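Local coordinates for protein aminotransferase, classes I and II (Silicibacter pomeroyi DSS-3, PDB 3H14) that probably catalyses pyridoxal 5'-phosphate-dependent transamination between L-aspartate and 2-oxoglutarate, giving oxaloacetate and L-glutamate, at residues A[94-99]-A[261-266]; A[302-307]-A[318-323]; A[138-143]-A[160-165]; A[204-209]-A[283-288]. One frame throughout, in Å; residues are numbered along the deposited sequence.

Contact 1: A[94-99]-A[261-266]; sequences VVITPG and ICAPHA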
# COMPACT_ATOMS: atom_id res chain seq x y z
N VAL A 94 17.49 6.81 9.12
CA VAL A 94 16.79 6.71 7.83
C VAL A 94 17.68 5.90 6.90
O VAL A 94 18.86 6.21 6.72
CB VAL A 94 16.49 8.11 7.23
CG1 VAL A 94 15.78 8.01 5.78
CG2 VAL A 94 15.66 8.89 8.18
N VAL A 95 17.14 4.78 6.38
CA VAL A 95 17.80 3.96 5.41
C VAL A 95 17.05 4.08 4.06
O VAL A 95 15.84 3.81 3.98
CB VAL A 95 17.80 2.49 5.86
CG1 VAL A 95 18.44 1.57 4.83
CG2 VAL A 95 18.52 2.34 7.19
N ILE A 96 17.77 4.47 3.01
CA ILE A 96 17.20 4.61 1.69
C ILE A 96 17.17 3.23 1.04
O ILE A 96 18.17 2.52 1.06
CB ILE A 96 18.05 5.54 0.83
CG1 ILE A 96 18.21 6.90 1.53
CG2 ILE A 96 17.42 5.68 -0.56
CD1 ILE A 96 16.88 7.52 2.09
N THR A 97 16.03 2.86 0.48
CA THR A 97 15.83 1.51 -0.06
C THR A 97 15.44 1.60 -1.53
O THR A 97 15.02 2.65 -1.99
CB THR A 97 14.66 0.80 0.64
OG1 THR A 97 13.47 1.55 0.39
CG2 THR A 97 14.89 0.71 2.14
N PRO A 98 15.56 0.50 -2.26
CA PRO A 98 15.04 0.51 -3.62
C PRO A 98 13.48 0.47 -3.71
O PRO A 98 12.91 -0.06 -4.66
CB PRO A 98 15.66 -0.74 -4.25
CG PRO A 98 16.04 -1.62 -3.09
CD PRO A 98 16.20 -0.77 -1.88
N GLY A 99 12.78 1.09 -2.77
CA GLY A 99 11.32 1.02 -2.80
C GLY A 99 10.81 0.20 -1.64
O GLY A 99 11.57 -0.17 -0.74
N ILE A 261 21.66 -4.08 -1.90
CA ILE A 261 20.27 -3.62 -2.06
C ILE A 261 20.15 -2.12 -1.78
O ILE A 261 20.15 -1.68 -0.62
CB ILE A 261 19.30 -4.33 -1.08
CG1 ILE A 261 19.35 -5.86 -1.25
CG2 ILE A 261 17.88 -3.83 -1.27
CD1 ILE A 261 18.58 -6.59 -0.18
N CYS A 262 20.04 -1.34 -2.83
CA CYS A 262 19.99 0.10 -2.66
C CYS A 262 19.33 0.74 -3.87
O CYS A 262 19.19 0.11 -4.93
CB CYS A 262 21.39 0.64 -2.47
SG CYS A 262 22.33 0.44 -3.94
N ALA A 263 18.91 1.98 -3.68
CA ALA A 263 18.17 2.69 -4.70
C ALA A 263 19.14 3.22 -5.77
O ALA A 263 20.27 3.61 -5.45
CB ALA A 263 17.38 3.80 -4.07
N PRO A 264 18.70 3.23 -7.04
CA PRO A 264 19.49 3.85 -8.08
C PRO A 264 19.78 5.31 -7.76
O PRO A 264 18.92 6.01 -7.26
CB PRO A 264 18.60 3.76 -9.33
CG PRO A 264 17.36 3.04 -8.93
CD PRO A 264 17.42 2.67 -7.52
N HIS A 265 21.00 5.78 -8.02
CA HIS A 265 21.33 7.16 -7.66
C HIS A 265 20.43 8.15 -8.40
O HIS A 265 20.02 9.14 -7.84
CB HIS A 265 22.81 7.50 -7.90
CG HIS A 265 23.21 8.87 -7.42
ND1 HIS A 265 23.39 9.94 -8.27
CD2 HIS A 265 23.46 9.35 -6.17
CE1 HIS A 265 23.74 11.01 -7.58
NE2 HIS A 265 23.79 10.68 -6.30
N ALA A 266 20.10 7.87 -9.66
CA ALA A 266 19.21 8.76 -10.43
C ALA A 266 17.88 8.96 -9.69
O ALA A 266 17.38 10.08 -9.56
CB ALA A 266 18.98 8.19 -11.83
O HOH W 1 20.06 3.13 -1.02
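Pro98 and Ala263 mark the closest backbone approach, their CA atoms 4.0 Å apart, where the end of strand 94-97 passes the segment 261-266 at 98° (CA 96 to 98 against CA 261 to 263). No direct hydrogen bond links the two segments. A water takes that role, donating to Ile96 O at 2.9 Å and accepting from Ala263 N at 3.1 Å, so that one water serves both backbone groups.

Pro98 buries more surface than any other residue here. Its CG and CD meet the branch methyl of Ile261, and the two side chains cross obliquely; Pro98 CG to Ile261 CG2 is 3.4 Å, tighter than an ordinary carbon contact. Ile261 presents that methyl because CG2 stands anti to its own backbone N, while CG1 turns off beside the N (chi1 -58°). Farther round the ring, Pro98 CB lies 3.7 Å from Cys262 O. Ala263 then fills the angle between the segments: its CB sits 3.3 Å from Thr97 O, and Ile96 CG2 reaches the same methyl at 4.0 Å.

Behind Ile96 lies helix 71-85, which its side chain touches at Leu73 and Ile77, while Ile261 also packs on Leu105 and Leu106 of helix 100-111. Strand 94-97 is an outermost strand of the mixed seven-stranded sheet, hydrogen-bonded to strand 240-243, and Gly99 at the N-cap opens helix 100-111. This strand-to-helix junction belongs to the large domain of fold-type I aminotransferases, where in relatives the start of the equivalent helix lines the cofactor phosphate site.

Contact 2: A[302-307]-A[318-323]; sequences AGFTRI and ADVSDL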
# COMPACT_ATOMS: atom_id res chain seq x y z
N ALA A 302 -25.20 3.27 -7.21
CA ALA A 302 -25.02 2.18 -8.18
C ALA A 302 -25.26 0.78 -7.60
O ALA A 302 -25.23 -0.22 -8.33
CB ALA A 302 -23.62 2.26 -8.79
N GLY A 303 -25.48 0.68 -6.29
CA GLY A 303 -25.64 -0.64 -5.67
C GLY A 303 -24.52 -1.09 -4.73
O GLY A 303 -24.63 -2.15 -4.11
N PHE A 304 -23.48 -0.26 -4.59
CA PHE A 304 -22.33 -0.57 -3.71
C PHE A 304 -22.50 0.13 -2.37
O PHE A 304 -21.93 1.19 -2.12
CB PHE A 304 -21.01 -0.23 -4.43
CG PHE A 304 -20.87 -0.92 -5.75
CD1 PHE A 304 -20.47 -2.23 -5.82
CD2 PHE A 304 -21.19 -0.27 -6.93
CE1 PHE A 304 -20.38 -2.89 -7.01
CE2 PHE A 304 -21.10 -0.94 -8.16
CZ PHE A 304 -20.71 -2.25 -8.20
N THR A 305 -23.34 -0.46 -1.51
CA THR A 305 -23.82 0.20 -0.31
C THR A 305 -23.09 -0.18 0.97
O THR A 305 -23.27 0.50 2.00
CB THR A 305 -25.34 -0.12 -0.09
OG1 THR A 305 -25.53 -1.53 -0.12
CG2 THR A 305 -26.16 0.48 -1.21
N ARG A 306 -22.26 -1.22 0.89
CA ARG A 306 -21.46 -1.73 2.00
C ARG A 306 -19.96 -1.57 1.69
O ARG A 306 -19.41 -2.40 0.99
CB ARG A 306 -21.81 -3.20 2.20
CG ARG A 306 -23.32 -3.38 2.51
CD ARG A 306 -23.84 -4.82 2.40
NE ARG A 306 -25.17 -4.86 3.03
CZ ARG A 306 -26.32 -4.54 2.44
NH1 ARG A 306 -26.36 -4.17 1.17
NH2 ARG A 306 -27.45 -4.59 3.12
N ILE A 307 -19.34 -0.51 2.20
CA ILE A 307 -17.92 -0.24 1.96
C ILE A 307 -17.19 0.00 3.26
O ILE A 307 -17.76 0.51 4.25
CB ILE A 307 -17.69 0.93 0.98
CG1 ILE A 307 -18.09 2.28 1.58
CG2 ILE A 307 -18.45 0.70 -0.33
CD1 ILE A 307 -17.51 3.47 0.86
N ALA A 318 -15.35 -2.95 -1.12
CA ALA A 318 -16.82 -3.14 -1.11
C ALA A 318 -17.13 -4.58 -0.89
O ALA A 318 -16.53 -5.45 -1.52
CB ALA A 318 -17.46 -2.69 -2.47
N ASP A 319 -18.14 -4.82 -0.07
CA ASP A 319 -18.71 -6.14 0.10
C ASP A 319 -19.80 -6.27 -0.97
O ASP A 319 -20.76 -5.54 -0.96
CB ASP A 319 -19.29 -6.25 1.53
CG ASP A 319 -19.90 -7.61 1.82
OD1 ASP A 319 -20.22 -8.34 0.87
OD2 ASP A 319 -20.08 -7.94 3.03
N VAL A 320 -19.62 -7.20 -1.90
CA VAL A 320 -20.51 -7.31 -3.05
C VAL A 320 -21.24 -8.66 -3.03
O VAL A 320 -21.74 -9.13 -4.05
CB VAL A 320 -19.73 -7.07 -4.39
CG1 VAL A 320 -19.16 -5.66 -4.43
CG2 VAL A 320 -18.66 -8.12 -4.64
N SER A 321 -21.32 -9.27 -1.85
CA SER A 321 -21.93 -10.57 -1.74
C SER A 321 -23.45 -10.57 -2.07
O SER A 321 -23.99 -11.61 -2.35
CB SER A 321 -21.70 -11.18 -0.34
OG SER A 321 -22.23 -10.38 0.69
N ASP A 322 -24.09 -9.42 -2.05
CA ASP A 322 -25.49 -9.30 -2.50
C ASP A 322 -25.62 -9.33 -4.04
O ASP A 322 -26.69 -9.62 -4.58
CB ASP A 322 -26.15 -8.07 -1.87
CG ASP A 322 -25.46 -6.78 -2.21
OD1 ASP A 322 -24.19 -6.71 -2.23
OD2 ASP A 322 -26.19 -5.80 -2.42
N LEU A 323 -24.50 -9.08 -4.73
CA LEU A 323 -24.48 -8.91 -6.18
C LEU A 323 -23.90 -10.08 -6.91
O LEU A 323 -24.17 -10.28 -8.08
CB LEU A 323 -23.64 -7.68 -6.52
CG LEU A 323 -23.99 -6.36 -5.87
CD1 LEU A 323 -23.03 -5.31 -6.37
CD2 LEU A 323 -25.45 -5.97 -6.16
O HOH W 2 -23.25 -4.23 -2.75
O HOH W 3 -21.26 -2.89 -1.65
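Phe304 and Leu323 cross at about a right angle, with Leu323 CD1 3.6 Å from Phe304 CE1. Val320 approaches the same ring differently: its CG1 lies at the edge, in the ring plane, 3.9 Å from Phe304 CD1. The ring also meets Phe359 edge-to-face and touches Met379 of helix 365-381.

Further along, Arg306 and Asp319 lie CB to CB at 4.0 Å, and their backbones are tied by Asp319 N to Arg306 O, 2.9 Å and nearly straight at 164°. Ile307 and Ala318 form a single beta bridge, and Ile307 CG2 packs on Ala318 CB. Strand 315-319 is an outermost strand of the four-stranded mixed sheet of the small domain, and the segment 302-307 flanks it after a Schellman motif at Gly303 ends helix 278-302.

Asp319 turns its carboxylate back on its own segment: CG is anti to the backbone N (chi1 -179°), and OD1 accepts from Ser321 N at 3.1 Å, which makes an Asx turn, and from Ser321 OG at 2.9 Å. An alanine here would probably leave Ser321 N and OG without that acceptor and the turn less firmly held. Arg306 NH1 reaches Asp322 OD2 only at 3.9 Å, a long salt bridge made doubtful by a second conformer of Arg306; in the conformer given, the guanidinium and carboxylate planes are 60° apart.

Contact 3: A[138-143]-A[160-165]; sequences VPVDLP and LDLAGL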
# COMPACT_ATOMS: atom_id res chain seq x y z
N VAL A 138 6.81 -17.72 7.35
CA VAL A 138 5.45 -18.24 7.48
C VAL A 138 4.45 -17.11 7.70
O VAL A 138 4.29 -16.58 8.82
CB VAL A 138 5.34 -19.28 8.59
CG1 VAL A 138 3.86 -19.76 8.70
CG2 VAL A 138 6.32 -20.45 8.34
N PRO A 139 3.73 -16.72 6.63
CA PRO A 139 2.74 -15.69 6.85
C PRO A 139 1.54 -16.28 7.59
O PRO A 139 1.19 -17.41 7.36
CB PRO A 139 2.40 -15.22 5.42
CG PRO A 139 2.71 -16.41 4.55
CD PRO A 139 3.77 -17.20 5.25
N VAL A 140 0.99 -15.53 8.54
CA VAL A 140 -0.17 -15.95 9.32
C VAL A 140 -1.23 -14.86 9.07
O VAL A 140 -1.18 -13.78 9.63
CB VAL A 140 0.16 -16.11 10.83
CG1 VAL A 140 -1.08 -16.56 11.63
CG2 VAL A 140 1.27 -17.17 11.02
N ASP A 141 -2.18 -15.16 8.20
CA ASP A 141 -3.26 -14.22 7.92
C ASP A 141 -4.16 -14.14 9.13
O ASP A 141 -4.51 -15.17 9.71
CB ASP A 141 -4.08 -14.62 6.68
CG ASP A 141 -3.40 -14.22 5.36
OD1 ASP A 141 -3.02 -13.04 5.21
OD2 ASP A 141 -3.30 -15.08 4.45
N LEU A 142 -4.46 -12.91 9.53
CA LEU A 142 -5.34 -12.58 10.62
C LEU A 142 -6.62 -11.99 10.01
O LEU A 142 -6.63 -10.85 9.57
CB LEU A 142 -4.70 -11.53 11.51
CG LEU A 142 -3.23 -11.78 11.93
CD1 LEU A 142 -2.78 -10.64 12.74
CD2 LEU A 142 -3.14 -13.09 12.70
N PRO A 143 -7.69 -12.78 9.96
CA PRO A 143 -8.99 -12.24 9.46
C PRO A 143 -9.50 -11.12 10.34
O PRO A 143 -9.86 -11.34 11.50
CB PRO A 143 -9.92 -13.46 9.48
CG PRO A 143 -9.00 -14.65 9.58
CD PRO A 143 -7.80 -14.19 10.37
N LEU A 160 -1.73 -16.63 19.20
CA LEU A 160 -0.81 -17.00 18.16
C LEU A 160 0.65 -16.69 18.57
O LEU A 160 0.94 -15.61 19.06
CB LEU A 160 -1.14 -16.22 16.87
CG LEU A 160 -2.52 -16.47 16.22
CD1 LEU A 160 -2.70 -15.64 14.95
CD2 LEU A 160 -2.73 -17.93 15.94
N ASP A 161 1.54 -17.63 18.27
CA ASP A 161 2.96 -17.49 18.55
C ASP A 161 3.52 -16.87 17.31
O ASP A 161 3.65 -17.53 16.29
CB ASP A 161 3.59 -18.84 18.80
CG ASP A 161 5.06 -18.74 19.10
OD1 ASP A 161 5.40 -18.02 20.06
OD2 ASP A 161 5.85 -19.35 18.37
N LEU A 162 3.78 -15.58 17.38
CA LEU A 162 4.26 -14.83 16.22
C LEU A 162 5.61 -14.23 16.53
O LEU A 162 5.81 -13.62 17.58
CB LEU A 162 3.30 -13.68 15.87
CG LEU A 162 1.88 -13.99 15.42
CD1 LEU A 162 1.17 -12.70 15.18
CD2 LEU A 162 1.90 -14.87 14.17
N ALA A 163 6.48 -14.30 15.54
CA ALA A 163 7.81 -13.66 15.59
C ALA A 163 7.73 -12.19 15.21
O ALA A 163 8.54 -11.36 15.64
CB ALA A 163 8.77 -14.43 14.65
N GLY A 164 6.72 -11.85 14.37
CA GLY A 164 6.49 -10.50 13.96
C GLY A 164 5.04 -10.21 13.63
O GLY A 164 4.22 -11.15 13.41
N LEU A 165 4.74 -8.92 13.61
CA LEU A 165 3.44 -8.39 13.21
C LEU A 165 3.61 -7.19 12.28
O LEU A 165 4.36 -6.26 12.58
CB LEU A 165 2.64 -7.96 14.42
CG LEU A 165 1.23 -7.40 14.13
CD1 LEU A 165 0.28 -8.52 13.69
CD2 LEU A 165 0.69 -6.66 15.39
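Val140, whose backbone polar groups are paired with Val118 and Ile120 of strand 117-122, turns its side chain toward the segment 160-165. No polar bond joins the two segments, so the contact rests on aliphatic carbons.

The two branches of Val140 serve different leucines. CG1, anti to the backbone N (chi1 180°), lies 3.8 Å from Leu160 CD1, and the two side chains slide past each other in opposite directions. CG2, on the other branch, meets Leu162 CD2 at 4.0 Å, the side chains set at a slant. The CA atoms of Val140 and Leu162 are 8.3 Å apart, a spacing spanned by side chains alone.

Strand 138-143 is an outermost strand of the mixed seven-stranded sheet of the large domain. Strand 164-168 runs parallel to it, two places in, with strand 117-122 between them; the loop before strand 164-168 therefore packs over one face of this sheet edge. Side-chain alternation bears this out: Val140 and Leu142 point toward the loop, whereas Pro139 and Asp141 point away, Asp141 OD1 forming a salt bridge with Arg129 NH2 of helix 126-134.

Leu142 likewise divides its methyls. CD2 presses on Leu160 CD1 at 3.4 Å, tighter than a usual van der Waals contact, so Leu160 CD1 touches both Leu142 and Val140. Leu142 CD1 reaches Leu165 CD1 at 3.8 Å. Phe157 of the short helix 154-157 touches both Leu162 and Leu165.

Contact 4: A[204-209]-A[283-288]; sequences HGIEYE and ANLDVY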
# COMPACT_ATOMS: atom_id res chain seq x y z
N HIS A 204 1.07 7.16 3.74
CA HIS A 204 1.14 8.46 4.42
C HIS A 204 1.31 9.63 3.44
O HIS A 204 2.07 9.55 2.50
CB HIS A 204 2.27 8.50 5.46
CG HIS A 204 1.96 7.72 6.70
ND1 HIS A 204 2.48 8.03 7.93
CD2 HIS A 204 1.14 6.66 6.89
CE1 HIS A 204 2.02 7.17 8.83
NE2 HIS A 204 1.21 6.33 8.22
N GLY A 205 0.61 10.73 3.70
CA GLY A 205 0.50 11.84 2.78
C GLY A 205 -0.85 11.86 2.06
O GLY A 205 -1.42 12.92 1.83
N ILE A 206 -1.36 10.67 1.70
CA ILE A 206 -2.66 10.54 1.04
C ILE A 206 -3.78 10.33 2.08
O ILE A 206 -4.24 9.19 2.40
CB ILE A 206 -2.67 9.42 -0.04
CG1 ILE A 206 -1.59 9.71 -1.07
CG2 ILE A 206 -4.06 9.38 -0.74
CD1 ILE A 206 -1.41 8.63 -2.13
N GLU A 207 -4.18 11.46 2.64
CA GLU A 207 -5.00 11.49 3.84
C GLU A 207 -6.04 12.58 3.67
O GLU A 207 -5.78 13.58 3.02
CB GLU A 207 -4.12 11.81 5.02
CG GLU A 207 -3.02 10.82 5.30
CD GLU A 207 -2.01 11.38 6.26
OE1 GLU A 207 -2.45 12.10 7.20
OE2 GLU A 207 -0.79 11.15 6.06
N TYR A 208 -7.21 12.36 4.24
CA TYR A 208 -8.39 13.20 3.98
C TYR A 208 -8.72 13.98 5.26
O TYR A 208 -8.16 15.06 5.45
CB TYR A 208 -9.54 12.33 3.44
CG TYR A 208 -9.10 11.68 2.15
CD1 TYR A 208 -8.81 10.33 2.10
CD2 TYR A 208 -8.84 12.44 1.04
CE1 TYR A 208 -8.32 9.74 0.94
CE2 TYR A 208 -8.36 11.88 -0.12
CZ TYR A 208 -8.11 10.52 -0.17
OH TYR A 208 -7.63 9.95 -1.33
N GLU A 209 -9.52 13.41 6.16
CA GLU A 209 -9.77 14.08 7.45
C GLU A 209 -9.01 13.45 8.63
O GLU A 209 -8.58 14.17 9.52
CB GLU A 209 -11.27 14.24 7.73
CG GLU A 209 -12.12 13.14 7.25
CD GLU A 209 -12.67 13.33 5.84
OE1 GLU A 209 -12.33 14.31 5.14
OE2 GLU A 209 -13.48 12.46 5.46
N ALA A 283 -1.73 19.16 -5.18
CA ALA A 283 -2.69 19.26 -6.29
C ALA A 283 -3.22 17.88 -6.65
O ALA A 283 -4.43 17.68 -6.87
CB ALA A 283 -2.05 19.88 -7.49
N ASN A 284 -2.30 16.91 -6.72
CA ASN A 284 -2.67 15.51 -6.87
C ASN A 284 -3.61 15.12 -5.76
O ASN A 284 -4.59 14.48 -6.01
CB ASN A 284 -1.46 14.59 -6.78
CG ASN A 284 -0.42 14.82 -7.88
OD1 ASN A 284 -0.69 15.42 -8.92
ND2 ASN A 284 0.78 14.32 -7.64
N LEU A 285 -3.30 15.48 -4.52
CA LEU A 285 -4.21 15.15 -3.42
C LEU A 285 -5.59 15.82 -3.52
O LEU A 285 -6.60 15.22 -3.14
CB LEU A 285 -3.56 15.46 -2.09
CG LEU A 285 -4.37 15.02 -0.86
CD1 LEU A 285 -4.64 13.52 -0.86
CD2 LEU A 285 -3.63 15.43 0.41
N ASP A 286 -5.64 17.05 -4.02
CA ASP A 286 -6.93 17.72 -4.29
C ASP A 286 -7.77 16.90 -5.25
O ASP A 286 -8.98 16.78 -5.10
CB ASP A 286 -6.75 19.15 -4.85
CG ASP A 286 -6.12 20.12 -3.86
OD1 ASP A 286 -6.21 19.90 -2.63
OD2 ASP A 286 -5.49 21.10 -4.32
N VAL A 287 -7.12 16.31 -6.25
CA VAL A 287 -7.79 15.42 -7.16
C VAL A 287 -8.35 14.19 -6.43
O VAL A 287 -9.50 13.83 -6.60
CB VAL A 287 -6.88 15.01 -8.32
CG1 VAL A 287 -7.54 13.97 -9.13
CG2 VAL A 287 -6.54 16.26 -9.20
N TYR A 288 -7.54 13.57 -5.59
CA TYR A 288 -8.04 12.42 -4.82
C TYR A 288 -9.22 12.83 -3.93
O TYR A 288 -10.17 12.08 -3.81
CB TYR A 288 -6.95 11.81 -3.94
CG TYR A 288 -5.68 11.33 -4.62
CD1 TYR A 288 -5.71 10.74 -5.86
CD2 TYR A 288 -4.47 11.41 -3.98
CE1 TYR A 288 -4.52 10.31 -6.46
CE2 TYR A 288 -3.30 10.98 -4.55
CZ TYR A 288 -3.33 10.42 -5.77
OH TYR A 288 -2.16 10.01 -6.37
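Ile206, Tyr208, Leu285 and Tyr288 form an apolar cluster between the loop that follows strand 196-200 and helix 278-302, the long helix that in fold-type I aminotransferases leads from the large domain toward the small one.

Ile206 meets the CD2 and CE2 atoms of the Tyr288 ring. Its CG2 is 3.8 Å from Tyr288 CD2, and its CD1 is 3.9 Å from Tyr288 CE2. Leu285 reaches from the helix toward the loop: its CG is anti to the backbone N (chi1 -175°), and CD2 ends 3.6 Å from Gly205 O, while CD1 faces Ile206 CA and sits at the edge of the Tyr288 ring, in its plane. Tyr208 crosses Tyr288 at about a right angle, its OH lying 3.3 Å from Tyr288 CB and its CE2 4.1 Å from Leu285 CD1.

The next shell fixes these groups. Tyr208 OH is hydrogen-bonded to Ala313 O, with a weak second bond to Tyr361 OH, and the backbone of Ile206 is also bonded to Ala313. An alanine in place of Tyr208 would probably open a gap beside Tyr288 CB and Leu285 CD1 and leave Ala313 O without its phenol partner. Asn284 O, which accepts from Tyr288 N, lies 3.6 Å above one face of the Tyr288 ring, offset toward the rim, and the ring also meets that of Phe314.

The loop itself is braced by Glu207, whose CB points away from the helix. OE1 accepts from Ala212 N, and OE2 accepts from Gly205 N at 2.8 Å in a nearly straight bond of 171°.

Contacts 1 and 3 reach the same seven-stranded sheet from its two outermost strands, 94-97 and 138-143, with centres about 28 Å apart. In the chain, contact 3 falls between the two segments of contact 1, and the segments of contacts 1 and 4 alternate. Contact 4 lies about 25 Å, centre to centre, from both contact 1 and contact 2. Contact 2, last in the sequence, borders the four-stranded sheet and is about 40 Å, centre to centre, from contact 1, across the chain's centre. Contacts 1 and 3 thus belong to the large-domain sheet and contact 2 to the small-domain sheet, while helix 278-302 connects contact 4 with contact 2 and so links the two domains.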